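Local coordinates for hypothetical exported protein (Streptococcus pyogenes, PDB 3PSQ), which is a class B sortase involved in pilus assembly, probably acting as a cysteine transpeptidase that joins pilin subunits through a thioester intermediate, at residues K22-D27 / E124-K128; L71-V75 / M97-F103; T84-Y89 / S182-A186. One frame throughout, in Å; residues are numbered along the deposited sequence.

Contact 1 (K22-D27 / E124-K128); sequences KGVQFD and ETKTK. With ZN (zinc ion), chain N; ACY (acetic acid), chain F.
A very short salt bridge, 2.3 Å from Lys22 NZ to Glu124 OE1, ties the first turn of helix 22-32 to the end of strand 120-125. CA to CA, Lys22 is 9.7 Å from Glu124 and Asp27 8.5 Å from Lys126. Glu124 is extended (chi1 and chi2 both t). Its OE2 binds a zinc ion (2.2 Å) that water 1 also binds (2.3 Å). Lys22 NZ also donates to O of an acetic acid molecule, probably from the crystallisation liquor, at 3.0 Å. A second salt bridge closes the contact one turn later, with Lys128 NZ 2.8 Å from Asp27 OD1. The Phe26 ring (chi1 t) reaches from helix to strand end. Its CE2 is 3.6 Å from Thr125 O, which lies at the ring edge. Thr125 to Lys128 form a type I turn, with Lys128 N bonded to Thr125 O at 3.0 Å. The arrangement is that of an N-terminal helix packed against the hairpin formed by strands 120-125 and 130-142 of the sortase beta-barrel.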
ATOM      1  N   LYS A  22     -11.802  -7.858 -11.302  1.00 72.88           N
ATOM      2  CA  LYS A  22     -11.869  -8.663 -10.084  1.00 71.83           C
ATOM      3  C   LYS A  22     -12.777  -9.859 -10.252  1.00 70.94           C
ATOM      4  O   LYS A  22     -12.522 -10.936  -9.702  1.00 69.57           O
ATOM      5  CB  LYS A  22     -12.321  -7.807  -8.894  1.00 71.55           C
ATOM      6  CG  LYS A  22     -12.415  -8.553  -7.568  1.00 71.86           C
ATOM      7  CD  LYS A  22     -12.777  -7.583  -6.424  1.00 72.35           C
ATOM      8  CE  LYS A  22     -14.096  -6.869  -6.732  1.00 73.94           C
ATOM      9  NZ  LYS A  22     -14.576  -5.989  -5.632  1.00 76.39           N
ATOM     10  N   GLY A  23     -13.844  -9.648 -11.018  1.00 70.66           N
ATOM     11  CA  GLY A  23     -14.878 -10.652 -11.197  1.00 70.34           C
ATOM     12  C   GLY A  23     -14.384 -11.860 -11.969  1.00 69.82           C
ATOM     13  O   GLY A  23     -14.832 -12.980 -11.726  1.00 70.30           O
ATOM     14  N   VAL A  24     -13.467 -11.641 -12.906  1.00 69.22           N
ATOM     15  CA  VAL A  24     -12.876 -12.750 -13.684  1.00 68.37           C
ATOM     16  C   VAL A  24     -11.735 -13.486 -12.933  1.00 67.20           C
ATOM     17  O   VAL A  24     -11.625 -14.718 -13.045  1.00 67.77           O
ATOM     18  CB  VAL A  24     -12.447 -12.291 -15.123  1.00 68.44           C
ATOM     19  CG1 VAL A  24     -11.661 -13.395 -15.882  1.00 68.80           C
ATOM     20  CG2 VAL A  24     -13.685 -11.862 -15.929  1.00 69.34           C
ATOM     21  N   GLN A  25     -10.940 -12.760 -12.133  1.00 64.78           N
ATOM     22  CA  GLN A  25      -9.712 -13.342 -11.570  1.00 62.78           C
ATOM     23  C   GLN A  25      -9.652 -13.718 -10.062  1.00 60.43           C
ATOM     24  O   GLN A  25      -8.981 -14.698  -9.718  1.00 60.11           O
ATOM     25  CB  GLN A  25      -8.496 -12.474 -11.930  1.00 63.43           C
ATOM     26  CG  GLN A  25      -8.379 -12.066 -13.379  1.00 65.24           C
ATOM     27  CD  GLN A  25      -7.263 -11.043 -13.603  1.00 68.48           C
ATOM     28  OE1 GLN A  25      -6.489 -10.742 -12.691  1.00 69.75           O
ATOM     29  NE2 GLN A  25      -7.171 -10.515 -14.820  1.00 68.32           N
ATOM     30  N   PHE A  26     -10.324 -12.966  -9.184  1.00 57.54           N
ATOM     31  CA  PHE A  26     -10.063 -13.026  -7.731  1.00 55.27           C
ATOM     32  C   PHE A  26     -10.251 -14.393  -7.089  1.00 55.25           C
ATOM     33  O   PHE A  26      -9.345 -14.927  -6.436  1.00 55.02           O
ATOM     34  CB  PHE A  26     -10.875 -11.954  -6.994  1.00 55.11           C
ATOM     35  CG  PHE A  26     -10.409 -11.662  -5.576  1.00 52.56           C
ATOM     36  CD1 PHE A  26      -9.078 -11.810  -5.192  1.00 51.43           C
ATOM     37  CD2 PHE A  26     -11.306 -11.185  -4.640  1.00 51.39           C
ATOM     38  CE1 PHE A  26      -8.661 -11.498  -3.894  1.00 47.78           C
ATOM     39  CE2 PHE A  26     -10.907 -10.877  -3.348  1.00 48.51           C
ATOM     40  CZ  PHE A  26      -9.581 -11.054  -2.975  1.00 50.44           C
ATOM     41  N   ASP A  27     -11.439 -14.964  -7.258  1.00 55.11           N
ATOM     42  CA  ASP A  27     -11.721 -16.292  -6.737  1.00 54.77           C
ATOM     43  C   ASP A  27     -10.724 -17.309  -7.251  1.00 53.00           C
ATOM     44  O   ASP A  27     -10.209 -18.111  -6.488  1.00 53.44           O
ATOM     45  CB  ASP A  27     -13.143 -16.726  -7.103  1.00 56.05           C
ATOM     46  CG  ASP A  27     -14.199 -15.974  -6.304  1.00 58.88           C
ATOM     47  OD1 ASP A  27     -14.099 -15.950  -5.054  1.00 61.00           O
ATOM     48  OD2 ASP A  27     -15.118 -15.395  -6.930  1.00 62.79           O
ATOM     49  N   GLU A 124     -10.739  -5.200  -1.067  1.00 49.22           N
ATOM     50  CA  GLU A 124     -11.630  -6.268  -0.731  1.00 49.45           C
ATOM     51  C   GLU A 124     -10.814  -7.453  -0.244  1.00 49.32           C
ATOM     52  O   GLU A 124      -9.891  -7.910  -0.940  1.00 48.55           O
ATOM     53  CB  GLU A 124     -12.455  -6.680  -1.941  1.00 49.84           C
ATOM     54  CG  GLU A 124     -13.345  -7.877  -1.682  1.00 51.67           C
ATOM     55  CD  GLU A 124     -14.412  -8.035  -2.752  1.00 56.15           C
ATOM     56  OE1 GLU A 124     -14.481  -7.197  -3.672  1.00 59.45           O
ATOM     57  OE2 GLU A 124     -15.196  -8.991  -2.686  1.00 61.65           O
ATOM     58  N   THR A 125     -11.182  -7.982   0.921  1.00 48.87           N
ATOM     59  CA  THR A 125     -10.420  -9.052   1.514  1.00 49.55           C
ATOM     60  C   THR A 125     -10.847 -10.389   0.953  1.00 50.37           C
ATOM     61  O   THR A 125     -11.756 -10.462   0.125  1.00 49.89           O
ATOM     62  CB  THR A 125     -10.500  -9.057   3.060  1.00 49.87           C
ATOM     63  OG1 THR A 125     -11.764  -9.587   3.464  1.00 48.63           O
ATOM     64  CG2 THR A 125     -10.268  -7.640   3.627  1.00 48.11           C
ATOM     65  N   LYS A 126     -10.176 -11.444   1.393  1.00 51.27           N
ATOM     66  CA  LYS A 126     -10.477 -12.770   0.899  1.00 53.13           C
ATOM     67  C   LYS A 126     -11.762 -13.334   1.481  1.00 54.08           C
ATOM     68  O   LYS A 126     -12.318 -14.290   0.939  1.00 54.37           O
ATOM     69  CB  LYS A 126      -9.318 -13.732   1.113  1.00 52.82           C
ATOM     70  CG  LYS A 126      -8.956 -14.040   2.541  1.00 55.32           C
ATOM     71  CD  LYS A 126      -8.032 -15.255   2.574  1.00 59.25           C
ATOM     72  CE  LYS A 126      -7.337 -15.353   3.900  1.00 62.18           C
ATOM     73  NZ  LYS A 126      -5.955 -15.927   3.725  1.00 66.88           N
ATOM     74  N   THR A 127     -12.228 -12.760   2.589  1.00 55.07           N
ATOM     75  CA  THR A 127     -13.540 -13.136   3.113  1.00 55.81           C
ATOM     76  C   THR A 127     -14.596 -12.225   2.505  1.00 56.19           C
ATOM     77  O   THR A 127     -15.746 -12.308   2.880  1.00 56.72           O
ATOM     78  CB  THR A 127     -13.634 -13.064   4.655  1.00 55.15           C
ATOM     79  OG1 THR A 127     -13.378 -11.721   5.082  1.00 56.20           O
ATOM     80  CG2 THR A 127     -12.660 -14.022   5.315  1.00 54.49           C
ATOM     81  N   LYS A 128     -14.188 -11.385   1.552  1.00 56.79           N
ATOM     82  CA  LYS A 128     -15.056 -10.466   0.786  1.00 57.63           C
ATOM     83  C   LYS A 128     -15.548  -9.248   1.543  1.00 58.11           C
ATOM     84  O   LYS A 128     -16.468  -8.534   1.090  1.00 58.12           O
ATOM     85  CB  LYS A 128     -16.214 -11.166   0.064  1.00 57.62           C
ATOM     86  CG  LYS A 128     -15.760 -12.270  -0.873  1.00 58.58           C
ATOM     87  CD  LYS A 128     -14.541 -11.866  -1.747  1.00 58.60           C
ATOM     88  CE  LYS A 128     -13.885 -13.124  -2.363  1.00 58.47           C
ATOM     89  NZ  LYS A 128     -14.805 -13.980  -3.188  1.00 58.41           N
TER
HETATM   90 ZN    ZN N 320     -16.583  -9.520  -4.273  1.00 86.58          ZN
HETATM   91  C   ACY F 241     -12.314  -3.343  -4.153  1.00 79.92           C
HETATM   92  O   ACY F 241     -12.337  -3.976  -5.233  1.00 79.78           O
HETATM   93  OXT ACY F 241     -11.254  -2.912  -3.647  1.00 79.92           O
HETATM   94  CH3 ACY F 241     -13.612  -3.087  -3.432  1.00 79.74           C
HETATM   95  O   HOH W   1     -15.197 -10.731  -5.583  1.00 67.10           O

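Contact 2 (L71-V75 / M97-F103); sequences LSGSV and MAGNVMF
Leu71 begins an irregular segment that runs past helix 96-102. At Ser72 the backbones come closest, CA to CA of Met97 5.1 Å. Ser72 O is 3.6 Å from Met97 CB, and Ser72 CB is 3.8 Å from Val101 CG2. Ser72 O also lies 3.0 Å from Ala98 N, but the angle is too poor for a hydrogen bond. Gly73 turns with positive phi (73°), and its C sits 3.9 Å from Ala98 CB. Ser74 continues extended with CB away from the helix; its OG bonds to Lys63 O. Val75 (chi1 t) points toward the helix. Its CG2 lies over the Phe103 ring, 4.1 Å from the centroid, as a CH-pi contact, and 4.0 Å from Met102 SD; CG1 is 3.5 Å from Phe103 CZ. This helix follows His95, the predicted catalytic histidine. With no hydrogen bond between the segments, the join rests on van der Waals and CH-pi packing, centred on Ser72, Ala98 and Val75.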
ATOM      1  N   LEU A  71       9.535 -12.143 -14.216  1.00 42.98           N
ATOM      2  CA  LEU A  71      10.522 -11.062 -14.337  1.00 44.08           C
ATOM      3  C   LEU A  71      10.090  -9.793 -13.616  1.00 44.13           C
ATOM      4  O   LEU A  71      10.928  -8.972 -13.251  1.00 44.49           O
ATOM      5  CB  LEU A  71      10.876 -10.727 -15.808  1.00 44.32           C
ATOM      6  CG  LEU A  71      11.614 -11.834 -16.589  1.00 46.93           C
ATOM      7  CD1 LEU A  71      11.408 -11.796 -18.064  1.00 48.02           C
ATOM      8  CD2 LEU A  71      13.132 -11.819 -16.279  1.00 45.33           C
ATOM      9  N   SER A  72       8.797  -9.603 -13.393  1.00 43.53           N
ATOM     10  CA  SER A  72       8.455  -8.367 -12.707  1.00 43.19           C
ATOM     11  C   SER A  72       7.999  -8.532 -11.277  1.00 42.06           C
ATOM     12  O   SER A  72       8.069  -7.578 -10.546  1.00 42.34           O
ATOM     13  CB  SER A  72       7.487  -7.487 -13.510  1.00 43.83           C
ATOM     14  OG  SER A  72       6.562  -8.254 -14.242  1.00 44.08           O
ATOM     15  N   GLY A  73       7.546  -9.721 -10.888  1.00 41.03           N
ATOM     16  CA  GLY A  73       7.103  -9.949  -9.520  1.00 41.13           C
ATOM     17  C   GLY A  73       5.758  -9.287  -9.196  1.00 41.47           C
ATOM     18  O   GLY A  73       5.035  -8.911 -10.116  1.00 41.02           O
ATOM     19  N   SER A  74       5.420  -9.127  -7.907  1.00 40.25           N
ATOM     20  CA  SER A  74       4.035  -8.724  -7.527  1.00 40.51           C
ATOM     21  C   SER A  74       4.023  -7.698  -6.405  1.00 40.74           C
ATOM     22  O   SER A  74       4.996  -7.578  -5.652  1.00 41.72           O
ATOM     23  CB  SER A  74       3.220  -9.927  -7.047  1.00 39.73           C
ATOM     24  OG  SER A  74       3.240 -11.023  -7.933  1.00 40.03           O
ATOM     25  N   VAL A  75       2.919  -6.971  -6.288  1.00 40.61           N
ATOM     26  CA  VAL A  75       2.644  -6.133  -5.144  1.00 40.34           C
ATOM     27  C   VAL A  75       2.139  -6.971  -3.967  1.00 40.09           C
ATOM     28  O   VAL A  75       1.337  -7.875  -4.151  1.00 40.06           O
ATOM     29  CB  VAL A  75       1.595  -5.046  -5.489  1.00 41.60           C
ATOM     30  CG1 VAL A  75       1.285  -4.253  -4.217  1.00 40.81           C
ATOM     31  CG2 VAL A  75       2.161  -4.125  -6.622  1.00 39.62           C
ATOM     32  N   MET A  97      10.940  -3.592  -9.764  1.00 39.05           N
ATOM     33  CA  MET A  97      10.275  -3.956 -11.014  1.00 39.28           C
ATOM     34  C   MET A  97       8.741  -3.867 -10.938  1.00 39.42           C
ATOM     35  O   MET A  97       8.134  -3.171 -11.771  1.00 38.73           O
ATOM     36  CB  MET A  97      10.716  -5.332 -11.562  1.00 39.28           C
ATOM     37  CG  MET A  97      12.179  -5.394 -12.055  1.00 43.73           C
ATOM     38  SD  MET A  97      12.550  -4.285 -13.469  1.00 54.69           S
ATOM     39  CE  MET A  97      10.958  -4.314 -14.353  1.00 46.11           C
ATOM     40  N   ALA A  98       8.129  -4.587  -9.983  1.00 39.04           N
ATOM     41  CA  ALA A  98       6.695  -4.535  -9.784  1.00 39.52           C
ATOM     42  C   ALA A  98       6.176  -3.115  -9.536  1.00 40.23           C
ATOM     43  O   ALA A  98       5.050  -2.792  -9.895  1.00 40.77           O
ATOM     44  CB  ALA A  98       6.253  -5.449  -8.664  1.00 39.61           C
ATOM     45  N   GLY A  99       6.992  -2.271  -8.920  1.00 40.61           N
ATOM     46  CA  GLY A  99       6.577  -0.920  -8.649  1.00 40.96           C
ATOM     47  C   GLY A  99       6.486  -0.136  -9.947  1.00 41.85           C
ATOM     48  O   GLY A  99       5.477   0.549 -10.196  1.00 41.32           O
ATOM     49  N   ASN A 100       7.552  -0.204 -10.761  1.00 40.71           N
ATOM     50  CA  ASN A 100       7.538   0.379 -12.091  1.00 40.62           C
ATOM     51  C   ASN A 100       6.419  -0.198 -12.964  1.00 40.00           C
ATOM     52  O   ASN A 100       5.769   0.537 -13.669  1.00 40.28           O
ATOM     53  CB  ASN A 100       8.897   0.205 -12.795  1.00 41.41           C
ATOM     54  CG  ASN A 100       9.881   1.335 -12.464  1.00 42.61           C
ATOM     55  OD1 ASN A 100       9.914   2.350 -13.144  1.00 43.63           O
ATOM     56  ND2 ASN A 100      10.687   1.150 -11.418  1.00 42.14           N
ATOM     57  N   VAL A 101       6.177  -1.500 -12.897  1.00 39.39           N
ATOM     58  CA  VAL A 101       5.126  -2.102 -13.721  1.00 39.03           C
ATOM     59  C   VAL A 101       3.677  -1.799 -13.238  1.00 40.36           C
ATOM     60  O   VAL A 101       2.796  -1.494 -14.060  1.00 39.39           O
ATOM     61  CB  VAL A 101       5.347  -3.613 -13.899  1.00 38.71           C
ATOM     62  CG1 VAL A 101       4.210  -4.248 -14.727  1.00 37.80           C
ATOM     63  CG2 VAL A 101       6.748  -3.877 -14.583  1.00 38.50           C
ATOM     64  N   MET A 102       3.446  -1.845 -11.913  1.00 40.45           N
ATOM     65  CA  MET A 102       2.091  -1.793 -11.384  0.50 40.74           C
ATOM     66  C   MET A 102       1.711  -0.507 -10.645  1.00 40.65           C
ATOM     67  O   MET A 102       0.549  -0.088 -10.692  1.00 41.27           O
ATOM     68  CB  MET A 102       1.801  -3.031 -10.534  0.50 40.62           C
ATOM     69  CG  MET A 102       2.020  -4.328 -11.292  0.50 41.36           C
ATOM     70  SD  MET A 102       2.093  -5.793 -10.230  0.50 40.24           S
ATOM     71  CE  MET A 102       0.372  -5.906  -9.731  0.50 43.06           C
ATOM     72  N   PHE A 103       2.688   0.115  -9.996  1.00 40.12           N
ATOM     73  CA  PHE A 103       2.497   1.319  -9.197  1.00 39.29           C
ATOM     74  C   PHE A 103       3.139   2.529  -9.861  1.00 39.96           C
ATOM     75  O   PHE A 103       3.565   3.443  -9.169  1.00 39.69           O
ATOM     76  CB  PHE A 103       3.136   1.145  -7.789  1.00 38.63           C
ATOM     77  CG  PHE A 103       2.243   0.426  -6.741  1.00 36.29           C
ATOM     78  CD1 PHE A 103       0.928   0.119  -6.987  1.00 35.80           C
ATOM     79  CD2 PHE A 103       2.753   0.129  -5.460  1.00 37.17           C
ATOM     80  CE1 PHE A 103       0.102  -0.513  -5.978  1.00 35.22           C
ATOM     81  CE2 PHE A 103       1.968  -0.524  -4.471  1.00 35.19           C
ATOM     82  CZ  PHE A 103       0.635  -0.826  -4.735  1.00 33.49           C
TER

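Contact 3 (T84-Y89 / S182-A186); sequences TFEDKY and SRFVA
Tyr89 and Phe184 put their side chains on the same face of the sheet, with Tyr89 CD1 4.2 Å from Phe184 CB. Phe184 also meets the ring of Phe162 in helix 159-167. The Tyr89 ring (chi1 t) extends along the strand to Ala186, whose CB is 3.8 Å from Tyr89 CZ. Beyond the ring, Tyr89 OH bonds to Leu148 O. On the other face Val185 CG2 is 4.1 Å from Phe85 CD1; Phe85 has positive phi (61°). The backbones run parallel and bridge at Tyr89 and Phe184. Phe184 N donates to Lys88 O at 2.7 Å, and Tyr89 CA makes a CA-H...O contact with Phe184 O at 3.5 Å. Water 2 donates to both Asp87 O (2.9 Å) and Phe184 O (2.6 Å), joining Asp87, two residues before Tyr89, to the bridge residue Phe184. At the polar edge Arg183 (chi1 m, chi2 t) lies along residues 85-87, its NH1 giving a 2.7 Å hydrogen bond to Phe85 O. Thr84 OG1 donates to Glu86 OE2 at 2.7 Å. This is the start of the parallel pairing of strands 89-93 and 184-190, the strands of the sortase beta-barrel that lead toward His95 and Cys190, the predicted catalytic pair.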
ATOM      1  N   THR A  84      -6.535  -9.294   7.532  1.00 47.09           N
ATOM      2  CA  THR A  84      -7.867  -8.710   7.725  1.00 47.59           C
ATOM      3  C   THR A  84      -7.790  -7.184   7.764  1.00 48.56           C
ATOM      4  O   THR A  84      -8.822  -6.508   7.897  1.00 50.34           O
ATOM      5  CB  THR A  84      -8.437  -9.134   9.068  1.00 47.84           C
ATOM      6  OG1 THR A  84      -7.482  -8.828  10.091  1.00 49.77           O
ATOM      7  CG2 THR A  84      -8.737 -10.635   9.101  1.00 46.20           C
ATOM      8  N   PHE A  85      -6.583  -6.634   7.655  1.00 48.30           N
ATOM      9  CA  PHE A  85      -6.391  -5.174   7.735  1.00 48.97           C
ATOM     10  C   PHE A  85      -6.829  -4.590   9.084  1.00 50.09           C
ATOM     11  O   PHE A  85      -7.289  -3.457   9.127  1.00 48.92           O
ATOM     12  CB  PHE A  85      -7.046  -4.442   6.540  1.00 47.89           C
ATOM     13  CG  PHE A  85      -6.338  -4.717   5.213  1.00 46.49           C
ATOM     14  CD1 PHE A  85      -5.325  -3.884   4.765  1.00 43.06           C
ATOM     15  CD2 PHE A  85      -6.612  -5.871   4.487  1.00 46.15           C
ATOM     16  CE1 PHE A  85      -4.636  -4.162   3.614  1.00 41.44           C
ATOM     17  CE2 PHE A  85      -5.917  -6.154   3.311  1.00 47.07           C
ATOM     18  CZ  PHE A  85      -4.931  -5.300   2.885  1.00 44.23           C
ATOM     19  N   GLU A  86      -6.674  -5.385  10.160  1.00 51.09           N
ATOM     20  CA  GLU A  86      -7.019  -5.023  11.560  0.50 51.74           C
ATOM     21  C   GLU A  86      -5.922  -4.210  12.256  1.00 51.83           C
ATOM     22  O   GLU A  86      -6.170  -3.514  13.245  1.00 52.81           O
ATOM     23  CB  GLU A  86      -7.205  -6.287  12.427  0.50 52.05           C
ATOM     24  CG  GLU A  86      -8.480  -7.125  12.231  0.50 52.69           C
ATOM     25  CD  GLU A  86      -8.417  -8.441  13.012  0.50 53.61           C
ATOM     26  OE1 GLU A  86      -8.164  -8.412  14.250  0.50 55.23           O
ATOM     27  OE2 GLU A  86      -8.608  -9.508  12.397  0.50 52.08           O
ATOM     28  N   ASP A  87      -4.684  -4.345  11.774  1.00 50.43           N
ATOM     29  CA  ASP A  87      -3.538  -3.653  12.363  1.00 48.71           C
ATOM     30  C   ASP A  87      -3.671  -2.160  12.234  1.00 48.60           C
ATOM     31  O   ASP A  87      -4.464  -1.666  11.420  1.00 47.87           O
ATOM     32  CB  ASP A  87      -2.243  -4.097  11.695  1.00 48.51           C
ATOM     33  CG  ASP A  87      -1.894  -5.518  12.011  1.00 48.19           C
ATOM     34  OD1 ASP A  87      -2.444  -6.065  12.987  1.00 51.18           O
ATOM     35  OD2 ASP A  87      -1.080  -6.109  11.295  1.00 48.66           O
ATOM     36  N   LYS A  88      -2.915  -1.433  13.049  1.00 48.36           N
ATOM     37  CA  LYS A  88      -2.906   0.034  12.951  1.00 49.62           C
ATOM     38  C   LYS A  88      -2.428   0.524  11.589  1.00 48.56           C
ATOM     39  O   LYS A  88      -2.811   1.598  11.122  1.00 48.63           O
ATOM     40  CB  LYS A  88      -1.986   0.645  14.011  1.00 49.87           C
ATOM     41  CG  LYS A  88      -2.589   0.633  15.406  1.00 55.23           C
ATOM     42  CD  LYS A  88      -3.640   1.771  15.549  1.00 60.58           C
ATOM     43  CE  LYS A  88      -4.513   1.577  16.796  1.00 64.65           C
ATOM     44  NZ  LYS A  88      -3.662   1.434  18.023  1.00 67.26           N
ATOM     45  N   TYR A  89      -1.562  -0.264  10.978  1.00 47.27           N
ATOM     46  CA  TYR A  89      -0.820   0.175   9.814  1.00 46.68           C
ATOM     47  C   TYR A  89      -0.506  -1.019   8.928  1.00 45.54           C
ATOM     48  O   TYR A  89       0.314  -1.891   9.277  1.00 44.60           O
ATOM     49  CB  TYR A  89       0.477   0.821  10.271  1.00 46.25           C
ATOM     50  CG  TYR A  89       1.332   1.400   9.191  1.00 45.49           C
ATOM     51  CD1 TYR A  89       1.050   2.642   8.665  1.00 45.21           C
ATOM     52  CD2 TYR A  89       2.469   0.727   8.729  1.00 45.61           C
ATOM     53  CE1 TYR A  89       1.846   3.207   7.685  1.00 45.87           C
ATOM     54  CE2 TYR A  89       3.290   1.294   7.748  1.00 44.28           C
ATOM     55  CZ  TYR A  89       2.977   2.548   7.238  1.00 45.03           C
ATOM     56  OH  TYR A  89       3.757   3.159   6.270  1.00 42.07           O
ATOM     57  N   SER A 182      -8.389   4.518  14.992  1.00 67.57           N
ATOM     58  CA  SER A 182      -8.172   4.637  13.527  1.00 65.25           C
ATOM     59  C   SER A 182      -7.104   3.702  12.972  1.00 62.96           C
ATOM     60  O   SER A 182      -6.038   3.544  13.558  1.00 63.00           O
ATOM     61  CB  SER A 182      -7.797   6.081  13.141  1.00 65.69           C
ATOM     62  OG  SER A 182      -8.893   6.967  13.310  1.00 65.54           O
ATOM     63  N   ARG A 183      -7.388   3.089  11.829  1.00 60.82           N
ATOM     64  CA  ARG A 183      -6.405   2.234  11.150  1.00 58.12           C
ATOM     65  C   ARG A 183      -5.926   2.835   9.822  1.00 56.09           C
ATOM     66  O   ARG A 183      -6.665   3.524   9.113  1.00 55.32           O
ATOM     67  CB  ARG A 183      -6.972   0.840  10.890  1.00 58.56           C
ATOM     68  CG  ARG A 183      -7.353   0.033  12.123  1.00 57.84           C
ATOM     69  CD  ARG A 183      -8.028  -1.268  11.659  1.00 58.77           C
ATOM     70  NE  ARG A 183      -9.453  -1.055  11.442  1.00 63.61           N
ATOM     71  CZ  ARG A 183     -10.232  -1.709  10.580  1.00 66.08           C
ATOM     72  NH1 ARG A 183      -9.758  -2.668   9.792  1.00 64.27           N
ATOM     73  NH2 ARG A 183     -11.524  -1.388  10.507  1.00 68.76           N
ATOM     74  N   PHE A 184      -4.698   2.509   9.456  1.00 54.16           N
ATOM     75  CA  PHE A 184      -4.061   3.141   8.301  1.00 52.23           C
ATOM     76  C   PHE A 184      -3.629   2.112   7.267  1.00 49.96           C
ATOM     77  O   PHE A 184      -3.441   0.952   7.586  1.00 49.12           O
ATOM     78  CB  PHE A 184      -2.894   3.980   8.788  1.00 52.64           C
ATOM     79  CG  PHE A 184      -3.302   5.041   9.772  1.00 54.82           C
ATOM     80  CD1 PHE A 184      -3.711   6.295   9.331  1.00 55.84           C
ATOM     81  CD2 PHE A 184      -3.314   4.780  11.149  1.00 55.67           C
ATOM     82  CE1 PHE A 184      -4.113   7.270  10.240  1.00 54.95           C
ATOM     83  CE2 PHE A 184      -3.700   5.768  12.059  1.00 55.39           C
ATOM     84  CZ  PHE A 184      -4.098   7.016  11.592  1.00 54.40           C
ATOM     85  N   VAL A 185      -3.549   2.537   6.015  1.00 48.15           N
ATOM     86  CA  VAL A 185      -3.081   1.676   4.928  1.00 46.06           C
ATOM     87  C   VAL A 185      -2.206   2.518   4.022  1.00 45.29           C
ATOM     88  O   VAL A 185      -2.584   3.635   3.609  1.00 45.12           O
ATOM     89  CB  VAL A 185      -4.202   1.006   4.088  1.00 45.38           C
ATOM     90  CG1 VAL A 185      -3.569   0.087   3.061  1.00 45.22           C
ATOM     91  CG2 VAL A 185      -5.091   0.182   4.931  1.00 43.87           C
ATOM     92  N   ALA A 186      -1.018   1.984   3.761  1.00 43.56           N
ATOM     93  CA  ALA A 186      -0.015   2.663   2.981  1.00 41.98           C
ATOM     94  C   ALA A 186       0.286   1.813   1.742  1.00 41.17           C
ATOM     95  O   ALA A 186       0.297   0.577   1.804  1.00 41.75           O
ATOM     96  CB  ALA A 186       1.236   2.856   3.822  1.00 41.84           C
TER
HETATM   97  O   HOH W   2      -4.405  -1.207   8.553  1.00 47.88           O

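Contact 3 is nearest the chain centre, about 10 Å from it; contacts 2 and 1 have their centres about 13 and 17 Å away. All three are only partly buried. Contact 3 is sheet pairing, with one backbone hydrogen bond, an arginine-to-carbonyl bond and apolar packing on both faces. Contact 1 joins a helix to a hairpin by two salt bridges around one phenylalanine, whereas contact 2 sets a loop on a helix with no hydrogen bond between them. Contacts 1 and 3 reach the same sheet and touch where Thr125 CG2 packs 4.2 Å from Phe85 CD2. Contact 2 lies across the chain centre from contact 3, beside the predicted catalytic histidine, and touches neither of the others.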